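Local coordinates for CRISPR-associated protein, Cse1 family (Acidimicrobium ferrooxidans, PDB 4H3T) that probably acts as the large Cse1 subunit of a type I-E CRISPR Cascade complex, which helps the cell recognise invading DNA, at residues H9-L12 against S13-P16; G70-D73 against D74-G78; E288-R291 against R292-R295; R462-A465 against P466-F470. The protein carries 1 engineered substitution. All blocks are in the same frame, centred on the assembly; numbering follows the deposited sequence.

Contact 1: H9-L12 against S13-P16; sequences HFDL and SSEP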
loop_
_atom_site.group_PDB
_atom_site.type_symbol
_atom_site.label_atom_id
_atom_site.label_comp_id
_atom_site.label_asym_id
_atom_site.label_seq_id
_atom_site.Cartn_x
_atom_site.Cartn_y
_atom_site.Cartn_z
ATOM N N HIS A 9 -14.359 19.961 -22.835
ATOM C CA HIS A 9 -14.898 18.771 -22.220
ATOM C C HIS A 9 -13.876 17.651 -22.239
ATOM O O HIS A 9 -13.052 17.589 -23.156
ATOM C CB HIS A 9 -16.153 18.312 -22.978
ATOM C CG HIS A 9 -17.274 19.297 -22.900
ATOM N ND1 HIS A 9 -17.828 19.673 -21.681
ATOM C CD2 HIS A 9 -17.873 20.006 -23.885
ATOM C CE1 HIS A 9 -18.773 20.557 -21.970
ATOM N NE2 HIS A 9 -18.813 20.816 -23.273
ATOM N N PHE A 10 -13.928 16.775 -21.221
ATOM C CA PHE A 10 -13.091 15.555 -21.149
ATOM C C PHE A 10 -13.853 14.547 -20.303
ATOM O O PHE A 10 -13.803 14.552 -19.066
ATOM C CB PHE A 10 -11.668 15.848 -20.641
ATOM C CG PHE A 10 -10.716 14.688 -20.783
ATOM C CD1 PHE A 10 -10.129 14.391 -22.015
ATOM C CD2 PHE A 10 -10.442 13.851 -19.703
ATOM C CE1 PHE A 10 -9.235 13.331 -22.130
ATOM C CE2 PHE A 10 -9.536 12.800 -19.823
ATOM C CZ PHE A 10 -8.976 12.520 -21.042
ATOM N N ASP A 11 -14.630 13.728 -20.995
ATOM C CA ASP A 11 -15.522 12.745 -20.384
ATOM C C ASP A 11 -14.693 11.513 -19.994
ATOM O O ASP A 11 -14.281 10.726 -20.847
ATOM C CB ASP A 11 -16.689 12.403 -21.353
ATOM C CG ASP A 11 -17.723 11.384 -20.847
ATOM O OD1 ASP A 11 -17.484 10.750 -19.831
ATOM O OD2 ASP A 11 -18.729 11.206 -21.499
ATOM N N LEU A 12 -14.533 11.326 -18.698
ATOM C CA LEU A 12 -13.730 10.236 -18.124
ATOM C C LEU A 12 -14.357 8.869 -18.344
ATOM O O LEU A 12 -13.677 7.839 -18.203
ATOM C CB LEU A 12 -13.504 10.496 -16.627
ATOM C CG LEU A 12 -12.753 11.772 -16.239
ATOM C CD1 LEU A 12 -12.731 11.910 -14.724
ATOM C CD2 LEU A 12 -11.366 11.792 -16.827
ATOM N N SER A 13 -15.632 8.818 -18.673
ATOM C CA SER A 13 -16.229 7.524 -19.004
ATOM C C SER A 13 -15.885 7.066 -20.431
ATOM O O SER A 13 -16.029 5.887 -20.706
ATOM C CB SER A 13 -17.747 7.556 -18.847
ATOM O OG SER A 13 -18.404 8.227 -19.914
ATOM N N SER A 14 -15.512 7.987 -21.365
ATOM C CA SER A 14 -15.292 7.614 -22.762
ATOM C C SER A 14 -13.929 8.037 -23.336
ATOM O O SER A 14 -13.542 7.525 -24.377
ATOM C CB SER A 14 -16.417 8.180 -23.639
ATOM O OG SER A 14 -16.555 9.575 -23.412
ATOM N N GLU A 15 -13.168 8.860 -22.645
ATOM C CA GLU A 15 -11.810 9.264 -23.082
ATOM C C GLU A 15 -10.759 8.425 -22.415
ATOM O O GLU A 15 -10.925 8.084 -21.246
ATOM C CB GLU A 15 -11.507 10.727 -22.697
ATOM C CG GLU A 15 -12.482 11.689 -23.297
ATOM C CD GLU A 15 -12.181 12.168 -24.693
ATOM O OE1 GLU A 15 -11.449 11.487 -25.449
ATOM O OE2 GLU A 15 -12.691 13.257 -25.024
ATOM N N PRO A 16 -9.617 8.212 -23.078
ATOM C CA PRO A 16 -8.565 7.360 -22.461
ATOM C C PRO A 16 -7.758 8.083 -21.375
ATOM O O PRO A 16 -7.265 9.170 -21.599
ATOM C CB PRO A 16 -7.686 6.943 -23.657
ATOM C CG PRO A 16 -7.944 7.947 -24.742
ATOM C CD PRO A 16 -9.313 8.549 -24.494
HETATM O O HOH W 1 -11.361 16.219 -24.895
HETATM O O HOH W 2 -14.855 14.005 -23.863
#
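The Phe10 ring carries Glu15 CB over one face: the carbon sits 3.8 Å from the ring centroid and 25° off the normal, a CH-pi contact displaced toward the rim. At the ring edge, near its plane, lie Pro16 O, 3.8 Å from CZ, and a water molecule. The Glu15 carboxylate plane is nearly parallel to the ring (9° apart), the bend at chi2 (-86°) turning it back over the CD1-CE1 side. Glu15 OE2 accepts from two waters, one also donating to His9 O and the other accepting from Asp11 N, which ties the carboxylate to the backbone of 9-11.

Asp11 is held at all three of its oxygens. Its OD1 accepts from Ser13 N at 2.9 Å and from Ser13 OG at 2.7 Å, the amide on the anti side and the hydroxyl on the syn side, both from one face of the carboxylate. Its carbonyl O takes Glu15 N at 2.8 Å, nearly in line with C=O, and Ser14 N at 3.0 Å from above the carbonyl plane. OD2 pairs with Arg99 in a salt bridge. Replacing Asp11 by an alanine would probably leave Ser13 N and OG without their acceptor and Arg99 without this charged mate. The Asx turn, OD1 to Ser13 N, and the type I beta turn 11-14 combine with the Glu15 N bond into an Asx motif, 11-15, before strand 18-22.

Contact 2: G70-D73 against D74-G78; sequences GPKD and DAEWG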
loop_
_atom_site.group_PDB
_atom_site.type_symbol
_atom_site.label_atom_id
_atom_site.label_comp_id
_atom_site.label_asym_id
_atom_site.label_seq_id
_atom_site.Cartn_x
_atom_site.Cartn_y
_atom_site.Cartn_z
ATOM N N GLY A 70 -24.225 -4.472 -6.423
ATOM C CA GLY A 70 -23.843 -5.596 -5.601
ATOM C C GLY A 70 -22.374 -5.845 -5.820
ATOM O O GLY A 70 -21.685 -4.967 -6.331
ATOM N N PRO A 71 -21.846 -6.986 -5.351
ATOM C CA PRO A 71 -22.579 -8.170 -4.821
ATOM C C PRO A 71 -23.067 -7.988 -3.385
ATOM O O PRO A 71 -22.343 -7.531 -2.505
ATOM C CB PRO A 71 -21.531 -9.279 -4.924
ATOM C CG PRO A 71 -20.210 -8.566 -4.739
ATOM C CD PRO A 71 -20.404 -7.275 -5.515
ATOM N N LYS A 72 -24.302 -8.346 -3.140
ATOM C CA LYS A 72 -24.858 -8.238 -1.795
ATOM C C LYS A 72 -24.444 -9.417 -0.949
ATOM O O LYS A 72 -24.442 -9.305 0.279
ATOM C CB LYS A 72 -26.415 -8.157 -1.838
ATOM C CG LYS A 72 -27.141 -9.442 -1.928
ATOM C CD LYS A 72 -28.630 -9.159 -2.033
ATOM C CE LYS A 72 -29.456 -10.414 -2.021
ATOM N NZ LYS A 72 -30.904 -10.078 -1.955
ATOM N N ASP A 73 -24.178 -10.568 -1.587
ATOM C CA ASP A 73 -23.952 -11.827 -0.864
ATOM C C ASP A 73 -23.050 -12.765 -1.657
ATOM O O ASP A 73 -22.614 -12.425 -2.766
ATOM C CB ASP A 73 -25.302 -12.512 -0.551
ATOM C CG ASP A 73 -26.203 -12.824 -1.745
ATOM O OD1 ASP A 73 -25.724 -12.759 -2.881
ATOM O OD2 ASP A 73 -27.395 -13.066 -1.532
ATOM N N ASP A 74 -22.764 -13.927 -1.066
ATOM C CA ASP A 74 -21.900 -14.934 -1.669
ATOM C C ASP A 74 -22.469 -15.492 -2.957
ATOM O O ASP A 74 -21.677 -15.786 -3.838
ATOM C CB ASP A 74 -21.614 -16.098 -0.706
ATOM C CG ASP A 74 -20.742 -15.668 0.457
ATOM O OD1 ASP A 74 -19.664 -15.102 0.206
ATOM O OD2 ASP A 74 -21.126 -15.922 1.607
ATOM N N ALA A 75 -23.798 -15.694 -3.058
ATOM C CA ALA A 75 -24.389 -16.216 -4.292
ATOM C C ALA A 75 -24.169 -15.240 -5.420
ATOM O O ALA A 75 -23.755 -15.666 -6.493
ATOM C CB ALA A 75 -25.903 -16.525 -4.140
ATOM N N GLU A 76 -24.396 -13.927 -5.193
ATOM C CA GLU A 76 -24.144 -12.950 -6.253
ATOM C C GLU A 76 -22.661 -12.931 -6.594
ATOM O O GLU A 76 -22.310 -12.856 -7.775
ATOM C CB GLU A 76 -24.636 -11.533 -5.883
ATOM C CG GLU A 76 -26.151 -11.394 -5.923
ATOM C CD GLU A 76 -26.707 -10.008 -5.643
ATOM O OE1 GLU A 76 -25.921 -9.032 -5.570
ATOM O OE2 GLU A 76 -27.942 -9.907 -5.469
ATOM N N TRP A 77 -21.776 -12.982 -5.583
ATOM C CA TRP A 77 -20.334 -12.946 -5.880
ATOM C C TRP A 77 -19.949 -14.149 -6.764
ATOM O O TRP A 77 -19.243 -14.000 -7.731
ATOM C CB TRP A 77 -19.512 -12.961 -4.575
ATOM C CG TRP A 77 -18.062 -12.689 -4.776
ATOM C CD1 TRP A 77 -17.431 -11.477 -4.728
ATOM C CD2 TRP A 77 -17.045 -13.657 -5.042
ATOM N NE1 TRP A 77 -16.121 -11.611 -5.096
ATOM C CE2 TRP A 77 -15.854 -12.945 -5.312
ATOM C CE3 TRP A 77 -17.058 -15.031 -5.265
ATOM C CZ2 TRP A 77 -14.651 -13.604 -5.637
ATOM C CZ3 TRP A 77 -15.879 -15.671 -5.580
ATOM C CH2 TRP A 77 -14.710 -14.960 -5.815
ATOM N N GLY A 78 -20.419 -15.307 -6.373
ATOM C CA GLY A 78 -20.245 -16.574 -7.069
ATOM C C GLY A 78 -20.676 -16.517 -8.530
ATOM O O GLY A 78 -19.932 -16.955 -9.403
#
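Asp73 and Glu76 fasten the loop 70-73 to the start of the helix through three hydrogen bonds, all donated by backbone N-H groups, two to carboxylates and one to a carbonyl. Asp73 is the N-cap: its OD1 receives Glu76 N at 2.9 Å, nearly along the C-O axis and with an N-H...O angle of 164°. With chi1 at 57°, CG lies between the backbone N and the carbonyl carbon, which folds the carboxylate back over the first turn. Asp73 O begins the regular ladder by accepting Trp77 N at 3.0 Å. In the return direction, Glu76 OE1 accepts Lys72 N at 3.0 Å with a nearly straight N-H (168°), the donor standing well above the carboxylate plane. Gly70 leaves room for this OE1, with which a CB would collide; its backbone angles would also jam a CB against the preceding carbonyl O.

The apolar contacts are looser. Pro71, preceded by a cis peptide bond, sets CG 4.0 Å from Trp77 CD1 at the edge of the indole, the two side chains pointing the same way. Trp77 itself is held by Leu215 O at NE1 and packs on Trp81 and Phe348.

Charge enters at longer range. The extended Lys72 chain runs obliquely across Glu76, touching OE2 with CD at 3.6 Å, while NZ stays 4.6 Å from OE2, beyond a salt bridge. Asp73 OD1 and Glu76 OE2 are 4.4 Å apart. Two acidic groups can probably sit this close because both receive backbone N-H groups and lie at the positive end of the helix dipole, with a lysine nearby.

Contact 3: E288-R291 against R292-R295; sequences EVDR and RAAR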
loop_
_atom_site.group_PDB
_atom_site.type_symbol
_atom_site.label_atom_id
_atom_site.label_comp_id
_atom_site.label_asym_id
_atom_site.label_seq_id
_atom_site.Cartn_x
_atom_site.Cartn_y
_atom_site.Cartn_z
ATOM N N GLU A 288 -12.654 15.445 6.337
ATOM C CA GLU A 288 -11.834 14.520 7.110
ATOM C C GLU A 288 -12.646 13.270 7.424
ATOM O O GLU A 288 -13.826 13.384 7.752
ATOM C CB GLU A 288 -11.402 15.175 8.429
ATOM C CG GLU A 288 -10.677 16.524 8.287
ATOM C CD GLU A 288 -9.306 16.523 7.644
ATOM O OE1 GLU A 288 -8.861 15.430 7.229
ATOM O OE2 GLU A 288 -8.659 17.602 7.589
ATOM N N VAL A 289 -12.038 12.094 7.304
ATOM C CA VAL A 289 -12.692 10.840 7.590
ATOM C C VAL A 289 -12.676 10.616 9.105
ATOM O O VAL A 289 -11.615 10.671 9.741
ATOM C CB VAL A 289 -12.020 9.641 6.862
ATOM C CG1 VAL A 289 -12.691 8.336 7.237
ATOM C CG2 VAL A 289 -12.031 9.809 5.354
ATOM N N ASP A 290 -13.834 10.301 9.655
ATOM C CA ASP A 290 -13.977 9.853 11.050
ATOM C C ASP A 290 -13.263 8.492 11.160
ATOM O O ASP A 290 -13.676 7.511 10.541
ATOM C CB ASP A 290 -15.456 9.764 11.401
ATOM C CG ASP A 290 -15.719 9.371 12.843
ATOM O OD1 ASP A 290 -15.082 8.419 13.318
ATOM O OD2 ASP A 290 -16.591 9.993 13.475
ATOM N N ARG A 291 -12.132 8.486 11.854
ATOM C CA ARG A 291 -11.225 7.331 11.913
ATOM C C ARG A 291 -11.837 6.120 12.635
ATOM O O ARG A 291 -11.576 4.983 12.204
ATOM C CB ARG A 291 -9.886 7.742 12.545
ATOM C CG ARG A 291 -9.143 8.774 11.662
ATOM C CD ARG A 291 -7.892 9.340 12.316
ATOM N NE ARG A 291 -7.106 10.104 11.327
ATOM C CZ ARG A 291 -5.851 10.512 11.491
ATOM N NH1 ARG A 291 -5.185 10.209 12.590
ATOM N NH2 ARG A 291 -5.250 11.212 10.550
ATOM N N ARG A 292 -12.753 6.360 13.607
ATOM C CA ARG A 292 -13.473 5.275 14.291
ATOM C C ARG A 292 -14.406 4.587 13.326
ATOM O O ARG A 292 -14.419 3.357 13.251
ATOM C CB ARG A 292 -14.277 5.816 15.494
ATOM C CG ARG A 292 -15.029 4.754 16.305
ATOM C CD ARG A 292 -16.478 5.115 16.644
ATOM N NE ARG A 292 -17.449 4.647 15.636
ATOM C CZ ARG A 292 -18.089 5.402 14.735
ATOM N NH1 ARG A 292 -17.870 6.720 14.671
ATOM N NH2 ARG A 292 -18.950 4.846 13.885
ATOM N N ALA A 293 -15.193 5.375 12.568
ATOM C CA ALA A 293 -16.098 4.800 11.575
ATOM C C ALA A 293 -15.340 4.105 10.428
ATOM O O ALA A 293 -15.825 3.111 9.926
ATOM C CB ALA A 293 -17.012 5.886 11.007
ATOM N N ALA A 294 -14.124 4.588 10.032
ATOM C CA ALA A 294 -13.353 3.980 8.930
ATOM C C ALA A 294 -13.011 2.510 9.203
ATOM O O ALA A 294 -13.000 1.690 8.280
ATOM C CB ALA A 294 -12.048 4.774 8.697
ATOM N N ARG A 295 -12.725 2.184 10.473
ATOM C CA ARG A 295 -12.362 0.838 10.878
ATOM C C ARG A 295 -13.512 -0.148 10.570
ATOM O O ARG A 295 -13.261 -1.258 10.092
ATOM C CB ARG A 295 -11.926 0.847 12.346
ATOM C CG ARG A 295 -11.864 -0.494 12.960
ATOM C CD ARG A 295 -11.078 -0.472 14.249
ATOM N NE ARG A 295 -11.170 -1.774 14.881
ATOM C CZ ARG A 295 -12.182 -2.225 15.624
ATOM N NH1 ARG A 295 -13.246 -1.460 15.859
ATOM N NH2 ARG A 295 -12.128 -3.429 16.153
#
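Asp290 and the first turn of the helix form the tight part of this contact. Asp290 is the N-cap: OD1 receives Ala293 N at 3.1 Å with an almost straight N-H (170°), the donor lying above the carboxylate plane, and Arg292 N adds a weak, bent bond. With CG anti to the backbone nitrogen (chi1 -177°), OD1 comes within bonding distance of these amides, while Asp290 O takes Ala294 N at 3.0 Å within the carbonyl plane. Behind them Val289 CG1 rests on Ala294 CB at 3.9 Å, both buried.

The outer side is looser. Arg292, bent at chi2 and chi3, brings NH1 to 3.5 Å from Asp290 OD1, the two planes 77° apart. OD1 lies well out of the guanidinium plane, so no N-H points at it and the salt bridge is one of charges alone. A lysine in place of Asp290 would probably leave Ala293 N without its cap and set a positive charge against Arg292. Arg291 heads away from the turn, meeting Trp199 in a cation-pi contact and a glycerol probably from the crystallisation liquor.

Strand 275-289 thus passes into helix 291-297 through the single residue Asp290, with Tyr196 of helix 196-199 touching both Val289 and Ala294.

Contact 4: R462-A465 against P466-F470; sequences RLDA and PYRHF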
loop_
_atom_site.group_PDB
_atom_site.type_symbol
_atom_site.label_atom_id
_atom_site.label_comp_id
_atom_site.label_asym_id
_atom_site.label_seq_id
_atom_site.Cartn_x
_atom_site.Cartn_y
_atom_site.Cartn_z
ATOM N N ARG A 462 20.064 -10.683 -0.240
ATOM C CA ARG A 462 20.346 -12.010 -0.796
ATOM C C ARG A 462 19.217 -13.007 -0.564
ATOM O O ARG A 462 19.049 -13.906 -1.368
ATOM C CB ARG A 462 21.632 -12.569 -0.184
ATOM C CG ARG A 462 22.868 -11.857 -0.739
ATOM C CD ARG A 462 23.377 -12.518 -2.012
ATOM N NE ARG A 462 24.072 -13.774 -1.682
ATOM C CZ ARG A 462 25.316 -13.866 -1.219
ATOM N NH1 ARG A 462 26.062 -12.776 -1.062
ATOM N NH2 ARG A 462 25.820 -15.044 -0.891
ATOM N N LEU A 463 18.432 -12.859 0.504
ATOM C CA LEU A 463 17.336 -13.812 0.808
ATOM C C LEU A 463 16.023 -13.380 0.194
ATOM O O LEU A 463 15.043 -14.133 0.284
ATOM C CB LEU A 463 17.188 -13.976 2.348
ATOM C CG LEU A 463 18.343 -14.649 3.051
ATOM C CD1 LEU A 463 18.087 -14.723 4.537
ATOM C CD2 LEU A 463 18.633 -16.071 2.475
ATOM N N ASP A 464 15.996 -12.239 -0.513
ATOM C CA ASP A 464 14.729 -11.749 -1.025
ATOM C C ASP A 464 14.130 -12.704 -2.083
ATOM O O ASP A 464 13.006 -13.161 -1.891
ATOM C CB ASP A 464 14.865 -10.323 -1.571
ATOM C CG ASP A 464 13.577 -9.713 -2.097
ATOM O OD1 ASP A 464 12.597 -9.569 -1.309
ATOM O OD2 ASP A 464 13.503 -9.467 -3.267
ATOM N N ALA A 465 14.839 -13.000 -3.158
ATOM C CA ALA A 465 14.283 -13.864 -4.219
ATOM C C ALA A 465 14.086 -15.311 -3.702
ATOM O O ALA A 465 12.962 -15.829 -3.823
ATOM C CB ALA A 465 15.171 -13.814 -5.472
ATOM N N PRO A 466 15.015 -15.850 -2.865
ATOM C CA PRO A 466 14.765 -17.175 -2.255
ATOM C C PRO A 466 13.559 -17.213 -1.319
ATOM O O PRO A 466 12.810 -18.176 -1.368
ATOM C CB PRO A 466 16.056 -17.406 -1.475
ATOM C CG PRO A 466 17.069 -16.688 -2.202
ATOM C CD PRO A 466 16.425 -15.450 -2.650
ATOM N N TYR A 467 13.319 -16.167 -0.471
ATOM C CA TYR A 467 12.147 -16.175 0.414
ATOM C C TYR A 467 10.837 -16.165 -0.408
ATOM O O TYR A 467 9.902 -16.889 -0.125
ATOM C CB TYR A 467 12.146 -14.970 1.385
ATOM C CG TYR A 467 11.008 -15.103 2.356
ATOM C CD1 TYR A 467 11.114 -15.954 3.462
ATOM C CD2 TYR A 467 9.739 -14.597 2.046
ATOM C CE1 TYR A 467 10.023 -16.216 4.270
ATOM C CE2 TYR A 467 8.645 -14.868 2.845
ATOM C CZ TYR A 467 8.802 -15.619 3.993
ATOM O OH TYR A 467 7.695 -15.934 4.736
ATOM N N ARG A 468 10.780 -15.347 -1.421
ATOM C CA ARG A 468 9.572 -15.237 -2.252
ATOM C C ARG A 468 9.214 -16.583 -2.937
ATOM O O ARG A 468 8.019 -16.948 -3.026
ATOM C CB ARG A 468 9.759 -14.128 -3.278
ATOM C CG ARG A 468 9.797 -12.698 -2.640
ATOM C CD ARG A 468 10.223 -11.684 -3.684
ATOM N NE ARG A 468 10.273 -10.351 -3.095
ATOM C CZ ARG A 468 9.248 -9.528 -2.926
ATOM N NH1 ARG A 468 8.044 -9.857 -3.366
ATOM N NH2 ARG A 468 9.419 -8.366 -2.313
ATOM N N HIS A 469 10.232 -17.291 -3.436
ATOM C CA HIS A 469 10.123 -18.639 -4.034
ATOM C C HIS A 469 9.659 -19.635 -2.980
ATOM O O HIS A 469 8.822 -20.471 -3.258
ATOM C CB HIS A 469 11.470 -19.109 -4.632
ATOM C CG HIS A 469 11.390 -20.407 -5.388
ATOM N ND1 HIS A 469 12.145 -21.537 -5.005
ATOM C CD2 HIS A 469 10.716 -20.710 -6.533
ATOM C CE1 HIS A 469 11.854 -22.490 -5.884
ATOM N NE2 HIS A 469 11.006 -22.049 -6.829
ATOM N N PHE A 470 10.230 -19.576 -1.786
ATOM C CA PHE A 470 9.835 -20.447 -0.684
ATOM C C PHE A 470 8.353 -20.211 -0.312
ATOM O O PHE A 470 7.581 -21.158 -0.203
ATOM C CB PHE A 470 10.777 -20.185 0.550
ATOM C CG PHE A 470 10.189 -20.451 1.913
ATOM C CD1 PHE A 470 10.227 -21.721 2.471
ATOM C CD2 PHE A 470 9.550 -19.435 2.622
ATOM C CE1 PHE A 470 9.588 -21.980 3.693
ATOM C CE2 PHE A 470 8.912 -19.689 3.816
ATOM C CZ PHE A 470 8.945 -20.953 4.366
HETATM O O HOH W 3 11.637 -6.711 -2.128
#
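Asp464 and Arg468, one helical turn apart, cross obliquely, with carboxylate and guanidinium planes 73° apart. The bond is made by NE: it donates to Asp464 OD1 at 3.0 Å, with OD1 close to the guanidinium plane, and meets that oxygen on its syn side, 34° out of the carboxylate plane. A weaker branch of the salt bridge runs from NE to OD2 at 3.4 Å. Asp464 CG is anti to its nitrogen (chi1 -178°), which leads the carboxylate down the helix face to meet the extended Arg468 chain. A water donating to OD1 and accepting from Arg468 NH2 closes the pair. Outside it, Trp327 NE1 also donates to OD1, while Arg468 reaches Asp382 through NH2 and Arg383 O through NH1.

Pro466 lacks an N-H for the preceding turn. Its CD lies there instead, 3.3 Å from Arg462 O, and the helix is kinked where that bond is missing. The ladder continues around the gap, Tyr467 N to Leu463 O at 2.8 Å and His469 N to Ala465 O at 3.1 Å. Tyr467 turns off to stack on Trp327. This is an i to i+4 salt bridge on a proline-kinked helix, packed against helices 397-415 and 481-504 in a helical bundle consistent with the C-terminal region of Cse1 proteins.

In the fold
All four contacts are local and partly buried, and none touches another; nearest atoms of contacts 2 and 3 remain about 17 Å apart. Contact 1, centred 28 Å from the middle of the chain, and contact 2, at 26 Å, are the more peripheral, whereas contacts 3 and 4 lie nearer, at 18 and 21 Å. Contacts 2 and 3 share an aspartate N-cap, one following a loop and the other a strand of the mixed sheet. Contact 1 uses its aspartate in a turn without regular helix, with waters joining in. Contact 4 lies within one long helix, across the chain's centre from contact 3, and relies on a hydrogen-bonded salt bridge, where that of contact 3 is of charges only.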